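Local atomic coordinates of transcriptional regulator (Streptococcus pneumoniae, PDB entry 2GNP), a protein that is a putative transcriptional regulator of unknown specificity whose sugar-binding-type domain probably recognises a sugar-like effector. Residues 78-91 and 106-120. Numbering follows the deposited sequence.
Sequences SKSVRNVHFYPLAG and IYEMSRKFHGECTFM
The carbonyl oxygen of E116 is gripped by two groups of the 78-91 segment: F86 N donates to it over 2.9 Å, and H85 CA adds a C-H···O contact at 3.3 Å. E116 N gives its hydrogen to V84 O and T118 N to F86 O, each at 3.0 Å, so three backbone bonds set strands 85-88 and 116-117 side by side in parallel, H85 level with E116 and F86 with C117.

On the face carrying F86 and C117 the ring of F86 packs against residues 106-113 of helix 102-113. M109 CB stands 4.0 Å from its centroid and 15° off the normal, a CH-pi contact over one face; F113 CB meets the edge in plane, and I106 CG2 touches F86 CB. With M109 bent at both chi2 (-73°) and chi3, its terminal CE folds back to 3.7 Å from F86 CE2, adding a second contact from the same side chain. Farther along, P88 wedges between I106 and M120, its CB 3.7 Å from M120 CB. On the opposite face H85 and E116 run side by side, and H85 NE2 is tied to N83 OD1.

Beyond the helix, where H114 turns to positive phi, one water bridges V84 N, V81 O and H114 O. K79 N donates a hydrogen bond to K112 O, at 3.3 Å, while the amino groups of K79 and K112 reach carbonyls outside the pair, among them those of I55 and I76.

Strand 60-63 pairs with the other side of 85-88. Residues 106-113 of the helix run antiparallel to strand 85-88, axes 172° apart, and pack on it; strand 85-88, helix 102-113 and strand 116-117 thus form a beta-alpha-beta crossover, as expected of the Rossmann-like clan of this putative sugar-binding domain.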
ATOM      1  N   SER A  78       9.995  -4.268  18.527  1.00 18.97           N
ATOM      2  CA  SER A  78      10.364  -5.677  18.270  1.00 19.96           C
ATOM      3  C   SER A  78       9.456  -6.678  19.004  1.00 19.96           C
ATOM      4  O   SER A  78       8.805  -6.345  20.013  1.00 19.63           O
ATOM      5  CB  SER A  78      11.824  -5.919  18.684  1.00 21.35           C
ATOM      6  OG  SER A  78      11.920  -5.817  20.104  1.00 23.79           O
ATOM      7  N   LYS A  79       9.401  -7.898  18.508  1.00 20.02           N
ATOM      8  CA  LYS A  79       8.637  -9.000  19.144  1.00 19.62           C
ATOM      9  C   LYS A  79       9.274 -10.327  18.821  1.00 19.26           C
ATOM     10  O   LYS A  79       9.745 -10.539  17.696  1.00 16.40           O
ATOM     11  CB  LYS A  79       7.190  -8.950  18.632  1.00 19.62           C
ATOM     12  CG  LYS A  79       6.173  -9.965  19.160  1.00 22.37           C
ATOM     13  CD  LYS A  79       4.879  -9.848  18.257  1.00 21.84           C
ATOM     14  CE  LYS A  79       3.645 -10.378  18.941  1.00 27.05           C
ATOM     15  NZ  LYS A  79       2.438 -10.173  18.067  1.00 20.24           N
ATOM     16  N   SER A  80       9.354 -11.243  19.799  1.00 18.56           N
ATOM     17  CA  SER A  80      10.002 -12.527  19.530  1.00 20.16           C
ATOM     18  C   SER A  80       9.107 -13.547  18.851  1.00 19.79           C
ATOM     19  O   SER A  80       8.491 -14.386  19.530  1.00 21.89           O
ATOM     20  CB  SER A  80      10.617 -13.177  20.802  1.00 21.45           C
ATOM     21  OG  SER A  80      11.524 -12.254  21.419  1.00 20.22           O
ATOM     22  N   VAL A  81       9.048 -13.511  17.516  1.00 19.52           N
ATOM     23  CA  VAL A  81       8.240 -14.484  16.783  1.00 19.13           C
ATOM     24  C   VAL A  81       9.173 -15.422  16.014  1.00 20.18           C
ATOM     25  O   VAL A  81      10.322 -15.048  15.740  1.00 20.63           O
ATOM     26  CB  VAL A  81       7.214 -13.733  15.848  1.00 18.68           C
ATOM     27  CG1 VAL A  81       6.041 -13.145  16.617  1.00 20.84           C
ATOM     28  CG2 VAL A  81       7.938 -12.543  15.129  1.00 17.14           C
ATOM     29  N   ARG A  82       8.722 -16.629  15.724  1.00 19.33           N
ATOM     30  CA  ARG A  82       9.488 -17.664  15.049  1.00 20.51           C
ATOM     31  C   ARG A  82       8.959 -17.766  13.628  1.00 18.93           C
ATOM     32  O   ARG A  82       7.732 -17.656  13.385  1.00 18.63           O
ATOM     33  CB  ARG A  82       9.229 -19.053  15.654  1.00 20.68           C
ATOM     34  CG  ARG A  82       9.620 -19.357  17.093  1.00 25.15           C
ATOM     35  CD  ARG A  82       8.720 -20.531  17.537  1.00 32.60           C
ATOM     36  NE  ARG A  82       9.383 -21.644  18.227  1.00 40.45           N
ATOM     37  CZ  ARG A  82       9.609 -21.691  19.543  1.00 42.50           C
ATOM     38  NH1 ARG A  82       9.229 -20.665  20.293  1.00 44.66           N
ATOM     39  NH2 ARG A  82      10.222 -22.747  20.113  1.00 40.26           N
ATOM     40  N   ASN A  83       9.872 -18.007  12.684  1.00 17.96           N
ATOM     41  CA  ASN A  83       9.530 -18.525  11.357  1.00 17.48           C
ATOM     42  C   ASN A  83       8.660 -17.532  10.550  1.00 16.93           C
ATOM     43  O   ASN A  83       7.793 -17.966   9.740  1.00 17.48           O
ATOM     44  CB  ASN A  83       8.786 -19.886  11.433  1.00 16.91           C
ATOM     45  CG  ASN A  83       8.724 -20.610  10.099  1.00 20.58           C
ATOM     46  OD1 ASN A  83       9.642 -20.496   9.241  1.00 28.01           O
ATOM     47  ND2 ASN A  83       7.652 -21.379   9.904  1.00 24.71           N
ATOM     48  N   VAL A  84       8.926 -16.234  10.758  1.00 16.46           N
ATOM     49  CA  VAL A  84       8.233 -15.160   9.994  1.00 16.26           C
ATOM     50  C   VAL A  84       9.081 -14.889   8.747  1.00 15.74           C
ATOM     51  O   VAL A  84      10.336 -14.938   8.814  1.00 15.73           O
ATOM     52  CB  VAL A  84       8.086 -13.864  10.807  1.00 16.46           C
ATOM     53  CG1 VAL A  84       7.467 -12.714   9.989  1.00 15.32           C
ATOM     54  CG2 VAL A  84       7.174 -14.124  12.037  1.00 15.87           C
ATOM     55  N   HIS A  85       8.405 -14.607   7.627  1.00 14.57           N
ATOM     56  CA  HIS A  85       9.125 -14.392   6.365  1.00 13.89           C
ATOM     57  C   HIS A  85       8.583 -13.102   5.751  1.00 13.45           C
ATOM     58  O   HIS A  85       7.350 -12.930   5.725  1.00 13.13           O
ATOM     59  CB  HIS A  85       8.857 -15.535   5.374  1.00 15.86           C
ATOM     60  CG  HIS A  85       9.259 -16.879   5.903  1.00 17.35           C
ATOM     61  ND1 HIS A  85      10.378 -17.545   5.457  1.00 21.38           N
ATOM     62  CD2 HIS A  85       8.705 -17.661   6.866  1.00 20.86           C
ATOM     63  CE1 HIS A  85      10.497 -18.690   6.112  1.00 19.92           C
ATOM     64  NE2 HIS A  85       9.501 -18.778   6.983  1.00 21.03           N
ATOM     65  N   PHE A  86       9.468 -12.220   5.265  1.00 11.67           N
ATOM     66  CA  PHE A  86       9.062 -10.932   4.655  1.00 10.20           C
ATOM     67  C   PHE A  86       9.391 -10.992   3.159  1.00 11.33           C
ATOM     68  O   PHE A  86      10.463 -11.461   2.792  1.00 11.86           O
ATOM     69  CB  PHE A  86       9.909  -9.797   5.297  1.00 11.41           C
ATOM     70  CG  PHE A  86       9.487  -9.513   6.734  1.00 11.06           C
ATOM     71  CD1 PHE A  86      10.261  -9.968   7.817  1.00 10.34           C
ATOM     72  CD2 PHE A  86       8.259  -8.909   6.991  1.00 11.02           C
ATOM     73  CE1 PHE A  86       9.783  -9.795   9.112  1.00 13.58           C
ATOM     74  CE2 PHE A  86       7.822  -8.630   8.289  1.00 11.66           C
ATOM     75  CZ  PHE A  86       8.589  -9.083   9.351  1.00 12.43           C
ATOM     76  N   TYR A  87       8.482 -10.443   2.347  1.00 10.63           N
ATOM     77  CA  TYR A  87       8.549 -10.498   0.863  1.00 11.40           C
ATOM     78  C   TYR A  87       8.227  -9.083   0.355  1.00 10.93           C
ATOM     79  O   TYR A  87       7.544  -8.312   1.029  1.00 11.78           O
ATOM     80  CB  TYR A  87       7.493 -11.449   0.291  1.00 12.27           C
ATOM     81  CG  TYR A  87       7.648 -12.854   0.804  1.00 12.44           C
ATOM     82  CD1 TYR A  87       6.973 -13.220   1.958  1.00 11.23           C
ATOM     83  CD2 TYR A  87       8.464 -13.784   0.150  1.00 11.93           C
ATOM     84  CE1 TYR A  87       7.112 -14.533   2.494  1.00 14.56           C
ATOM     85  CE2 TYR A  87       8.599 -15.096   0.660  1.00 14.61           C
ATOM     86  CZ  TYR A  87       7.916 -15.420   1.848  1.00 14.02           C
ATOM     87  OH  TYR A  87       8.061 -16.698   2.367  1.00 19.16           O
ATOM     88  N   PRO A  88       8.734  -8.743  -0.856  1.00 11.47           N
ATOM     89  CA  PRO A  88       8.328  -7.506  -1.540  1.00 11.34           C
ATOM     90  C   PRO A  88       7.062  -7.768  -2.330  1.00 11.82           C
ATOM     91  O   PRO A  88       6.944  -8.826  -2.991  1.00 12.97           O
ATOM     92  CB  PRO A  88       9.517  -7.229  -2.512  1.00 11.65           C
ATOM     93  CG  PRO A  88      10.067  -8.670  -2.890  1.00 11.78           C
ATOM     94  CD  PRO A  88       9.776  -9.502  -1.542  1.00 10.68           C
ATOM     95  N   LEU A  89       6.128  -6.824  -2.263  1.00 11.73           N
ATOM     96  CA  LEU A  89       4.910  -6.865  -3.087  1.00 11.92           C
ATOM     97  C   LEU A  89       5.183  -6.208  -4.461  1.00 12.75           C
ATOM     98  O   LEU A  89       4.492  -6.509  -5.460  1.00 12.00           O
ATOM     99  CB  LEU A  89       3.755  -6.150  -2.431  1.00  9.82           C
ATOM    100  CG  LEU A  89       3.296  -6.839  -1.114  1.00  9.59           C
ATOM    101  CD1 LEU A  89       2.375  -5.812  -0.448  1.00 13.21           C
ATOM    102  CD2 LEU A  89       2.593  -8.193  -1.420  1.00 12.65           C
ATOM    103  N   ALA A  90       6.130  -5.307  -4.483  1.00 12.70           N
ATOM    104  CA  ALA A  90       6.425  -4.487  -5.640  1.00 14.94           C
ATOM    105  C   ALA A  90       7.668  -3.661  -5.287  1.00 17.88           C
ATOM    106  O   ALA A  90       7.836  -3.251  -4.116  1.00 19.12           O
ATOM    107  CB  ALA A  90       5.230  -3.560  -5.942  1.00 14.18           C
ATOM    108  N   GLY A  91       8.484  -3.405  -6.299  1.00 18.48           N
ATOM    109  CA  GLY A  91       9.625  -2.505  -6.137  1.00 22.90           C
ATOM    110  C   GLY A  91       9.022  -1.110  -6.275  1.00 25.24           C
ATOM    111  O   GLY A  91       7.941  -0.921  -6.854  1.00 27.09           O
ATOM    112  N   ILE A 106      11.886  -4.115   4.169  1.00 11.21           N
ATOM    113  CA  ILE A 106      11.984  -5.544   4.548  1.00 11.81           C
ATOM    114  C   ILE A 106      13.187  -5.804   5.506  1.00 11.72           C
ATOM    115  O   ILE A 106      13.034  -6.465   6.533  1.00 12.57           O
ATOM    116  CB  ILE A 106      12.155  -6.349   3.257  1.00 11.88           C
ATOM    117  CG1 ILE A 106      10.818  -6.359   2.499  1.00 10.51           C
ATOM    118  CG2 ILE A 106      12.649  -7.770   3.491  1.00 12.01           C
ATOM    119  CD1 ILE A 106      10.956  -6.890   1.044  1.00 14.13           C
ATOM    120  N   TYR A 107      14.356  -5.279   5.178  1.00 10.38           N
ATOM    121  CA  TYR A 107      15.520  -5.439   6.082  1.00 11.84           C
ATOM    122  C   TYR A 107      15.239  -4.930   7.513  1.00 11.66           C
ATOM    123  O   TYR A 107      15.506  -5.653   8.529  1.00 12.46           O
ATOM    124  CB  TYR A 107      16.756  -4.726   5.502  1.00 14.29           C
ATOM    125  CG  TYR A 107      17.917  -4.921   6.453  1.00 14.54           C
ATOM    126  CD1 TYR A 107      18.394  -6.203   6.720  1.00 16.72           C
ATOM    127  CD2 TYR A 107      18.496  -3.835   7.112  1.00 17.54           C
ATOM    128  CE1 TYR A 107      19.453  -6.414   7.591  1.00 20.92           C
ATOM    129  CE2 TYR A 107      19.567  -4.023   7.999  1.00 18.84           C
ATOM    130  CZ  TYR A 107      20.018  -5.316   8.242  1.00 20.38           C
ATOM    131  OH  TYR A 107      21.065  -5.534   9.127  1.00 22.51           O
ATOM    132  N   GLU A 108      14.660  -3.725   7.585  1.00 12.11           N
ATOM    133  CA  GLU A 108      14.388  -3.117   8.909  1.00 12.56           C
ATOM    134  C   GLU A 108      13.402  -3.971   9.700  1.00 13.96           C
ATOM    135  O   GLU A 108      13.545  -4.148  10.935  1.00 13.78           O
ATOM    136  CB  GLU A 108      13.964  -1.664   8.805  1.00 15.29           C
ATOM    137  CG  GLU A 108      15.089  -0.792   8.241  1.00 16.63           C
ATOM    138  CD  GLU A 108      16.350  -0.689   9.114  1.00 27.38           C
ATOM    139  OE1 GLU A 108      16.392  -1.132  10.297  1.00 29.99           O
ATOM    140  OE2 GLU A 108      17.334  -0.108   8.603  1.00 32.47           O
HETATM  141  N   MSE A 109      12.379  -4.455   9.013  1.00 12.13           N
HETATM  142  CA  MSE A 109      11.382  -5.321   9.685  1.00 12.61           C
HETATM  143  C   MSE A 109      12.053  -6.632  10.128  1.00 14.24           C
HETATM  144  O   MSE A 109      11.764  -7.162  11.212  1.00 13.50           O
HETATM  145  CB  MSE A 109      10.180  -5.585   8.764  1.00 14.55           C
HETATM  146  CG  MSE A 109       9.314  -4.361   8.544  1.00 14.00           C
HETATM  147 SE   MSE A 109       8.287  -3.996  10.243  0.75 15.81          SE
HETATM  148  CE  MSE A 109       7.133  -5.610  10.270  1.00 18.43           C
ATOM    149  N   SER A 110      12.949  -7.167   9.280  1.00 13.69           N
ATOM    150  CA  SER A 110      13.672  -8.387   9.617  1.00 14.74           C
ATOM    151  C   SER A 110      14.440  -8.242  10.934  1.00 16.06           C
ATOM    152  O   SER A 110      14.502  -9.234  11.703  1.00 15.72           O
ATOM    153  CB  SER A 110      14.613  -8.847   8.468  1.00 15.32           C
ATOM    154  OG  SER A 110      15.834  -8.122   8.511  1.00 17.90           O
ATOM    155  N   ARG A 111      14.999  -7.047  11.188  1.00 15.37           N
ATOM    156  CA  ARG A 111      15.722  -6.758  12.426  1.00 16.48           C
ATOM    157  C   ARG A 111      14.823  -6.822  13.648  1.00 17.36           C
ATOM    158  O   ARG A 111      15.266  -7.278  14.717  1.00 18.43           O
ATOM    159  CB  ARG A 111      16.425  -5.401  12.347  1.00 17.68           C
ATOM    160  CG  ARG A 111      17.514  -5.349  11.281  1.00 17.94           C
ATOM    161  CD  ARG A 111      18.207  -3.985  11.350  1.00 20.61           C
ATOM    162  NE  ARG A 111      19.003  -3.888  12.571  1.00 29.36           N
ATOM    163  CZ  ARG A 111      19.430  -2.737  13.107  1.00 33.00           C
ATOM    164  NH1 ARG A 111      19.096  -1.566  12.562  1.00 35.89           N
ATOM    165  NH2 ARG A 111      20.165  -2.764  14.212  1.00 33.65           N
ATOM    166  N   LYS A 112      13.581  -6.366  13.489  1.00 15.14           N
ATOM    167  CA  LYS A 112      12.689  -6.235  14.632  1.00 17.26           C
ATOM    168  C   LYS A 112      11.919  -7.517  14.908  1.00 16.70           C
ATOM    169  O   LYS A 112      11.497  -7.749  16.025  1.00 18.20           O
ATOM    170  CB  LYS A 112      11.769  -5.047  14.441  1.00 16.61           C
ATOM    171  CG  LYS A 112      12.547  -3.761  14.712  1.00 19.05           C
ATOM    172  CD  LYS A 112      11.705  -2.550  14.697  1.00 23.16           C
ATOM    173  CE  LYS A 112      12.444  -1.309  15.251  1.00 22.31           C
ATOM    174  NZ  LYS A 112      11.613  -0.140  14.884  1.00 21.83           N
ATOM    175  N   PHE A 113      11.746  -8.369  13.890  1.00 15.80           N
ATOM    176  CA  PHE A 113      10.938  -9.570  14.029  1.00 16.64           C
ATOM    177  C   PHE A 113      11.708 -10.865  13.709  1.00 17.78           C
ATOM    178  O   PHE A 113      11.123 -11.954  13.630  1.00 16.12           O
ATOM    179  CB  PHE A 113       9.661  -9.428  13.166  1.00 18.28           C
ATOM    180  CG  PHE A 113       8.765  -8.337  13.659  1.00 17.69           C
ATOM    181  CD1 PHE A 113       7.794  -8.598  14.663  1.00 16.45           C
ATOM    182  CD2 PHE A 113       8.890  -7.044  13.163  1.00 13.71           C
ATOM    183  CE1 PHE A 113       6.983  -7.541  15.134  1.00 19.30           C
ATOM    184  CE2 PHE A 113       8.144  -5.979  13.628  1.00 14.66           C
ATOM    185  CZ  PHE A 113       7.151  -6.211  14.614  1.00 16.74           C
ATOM    186  N   HIS A 114      13.020 -10.691  13.541  1.00 18.15           N
ATOM    187  CA  HIS A 114      13.978 -11.717  13.215  1.00 18.57           C
ATOM    188  C   HIS A 114      13.460 -12.615  12.132  1.00 17.92           C
ATOM    189  O   HIS A 114      13.443 -13.831  12.262  1.00 19.01           O
ATOM    190  CB  HIS A 114      14.372 -12.514  14.435  1.00 20.57           C
ATOM    191  CG  HIS A 114      15.356 -11.789  15.279  1.00 21.57           C
ATOM    192  ND1 HIS A 114      16.718 -11.841  15.040  1.00 28.37           N
ATOM    193  CD2 HIS A 114      15.173 -10.902  16.288  1.00 21.91           C
ATOM    194  CE1 HIS A 114      17.339 -11.063  15.912  1.00 26.34           C
ATOM    195  NE2 HIS A 114      16.429 -10.480  16.674  1.00 28.59           N
ATOM    196  N   GLY A 115      13.055 -11.998  11.035  1.00 16.52           N
ATOM    197  CA  GLY A 115      12.478 -12.813   9.953  1.00 17.51           C
ATOM    198  C   GLY A 115      13.470 -13.062   8.819  1.00 16.26           C
ATOM    199  O   GLY A 115      14.519 -12.393   8.693  1.00 17.25           O
ATOM    200  N   GLU A 116      13.103 -14.003   7.958  1.00 14.65           N
ATOM    201  CA  GLU A 116      13.883 -14.345   6.821  1.00 16.27           C
ATOM    202  C   GLU A 116      13.332 -13.475   5.689  1.00 16.87           C
ATOM    203  O   GLU A 116      12.134 -13.209   5.700  1.00 17.32           O
ATOM    204  CB  GLU A 116      13.705 -15.837   6.573  1.00 17.23           C
ATOM    205  CG  GLU A 116      14.890 -16.419   5.877  1.00 21.74           C
ATOM    206  CD  GLU A 116      14.768 -17.931   5.534  1.00 18.37           C
ATOM    207  OE1 GLU A 116      14.051 -18.714   6.251  1.00 24.46           O
ATOM    208  OE2 GLU A 116      15.443 -18.284   4.572  1.00 22.08           O
ATOM    209  N   CYS A 117      14.186 -13.023   4.757  1.00 14.10           N
ATOM    210  CA  CYS A 117      13.865 -11.930   3.790  1.00 14.39           C
ATOM    211  C   CYS A 117      14.059 -12.435   2.376  1.00 14.79           C
ATOM    212  O   CYS A 117      15.119 -13.059   2.085  1.00 12.65           O
ATOM    213  CB  CYS A 117      14.859 -10.766   3.907  1.00 14.24           C
ATOM    214  SG  CYS A 117      14.780  -9.967   5.527  1.00 17.87           S
ATOM    215  N   THR A 118      13.096 -12.084   1.512  1.00 13.50           N
ATOM    216  CA  THR A 118      13.232 -12.180   0.067  1.00 12.92           C
ATOM    217  C   THR A 118      13.203 -10.725  -0.419  1.00 13.09           C
ATOM    218  O   THR A 118      12.408  -9.917   0.103  1.00 12.67           O
ATOM    219  CB  THR A 118      11.995 -12.946  -0.489  1.00 13.44           C
ATOM    220  OG1 THR A 118      11.983 -14.326  -0.074  1.00 15.01           O
ATOM    221  CG2 THR A 118      11.972 -12.909  -1.994  1.00 14.16           C
ATOM    222  N   PHE A 119      14.096 -10.383  -1.367  1.00 13.43           N
ATOM    223  CA  PHE A 119      14.252  -9.012  -1.838  1.00 14.53           C
ATOM    224  C   PHE A 119      13.790  -8.912  -3.279  1.00 15.72           C
ATOM    225  O   PHE A 119      13.712  -9.929  -3.947  1.00 16.68           O
ATOM    226  CB  PHE A 119      15.703  -8.571  -1.706  1.00 14.96           C
ATOM    227  CG  PHE A 119      16.125  -8.444  -0.272  1.00 14.60           C
ATOM    228  CD1 PHE A 119      16.963  -9.418   0.297  1.00 16.81           C
ATOM    229  CD2 PHE A 119      15.657  -7.384   0.523  1.00 18.58           C
ATOM    230  CE1 PHE A 119      17.348  -9.296   1.657  1.00 15.50           C
ATOM    231  CE2 PHE A 119      16.050  -7.267   1.892  1.00 15.95           C
ATOM    232  CZ  PHE A 119      16.884  -8.249   2.425  1.00 12.18           C
HETATM  233  N   MSE A 120      13.440  -7.692  -3.694  1.00 16.87           N
HETATM  234  CA  MSE A 120      13.053  -7.425  -5.080  1.00 18.76           C
HETATM  235  C   MSE A 120      14.322  -7.016  -5.856  1.00 19.12           C
HETATM  236  O   MSE A 120      14.966  -6.036  -5.541  1.00 20.74           O
HETATM  237  CB  MSE A 120      11.955  -6.353  -5.166  1.00 17.00           C
HETATM  238  CG  MSE A 120      11.605  -5.914  -6.598  1.00 19.93           C
HETATM  239 SE   MSE A 120      10.931  -7.463  -7.606  0.75 21.85          SE
HETATM  240  CE  MSE A 120       9.284  -7.736  -6.653  1.00 20.84           C
TER
HETATM  241  O   HOH W   1      10.776 -14.890  12.873  1.00 18.44           O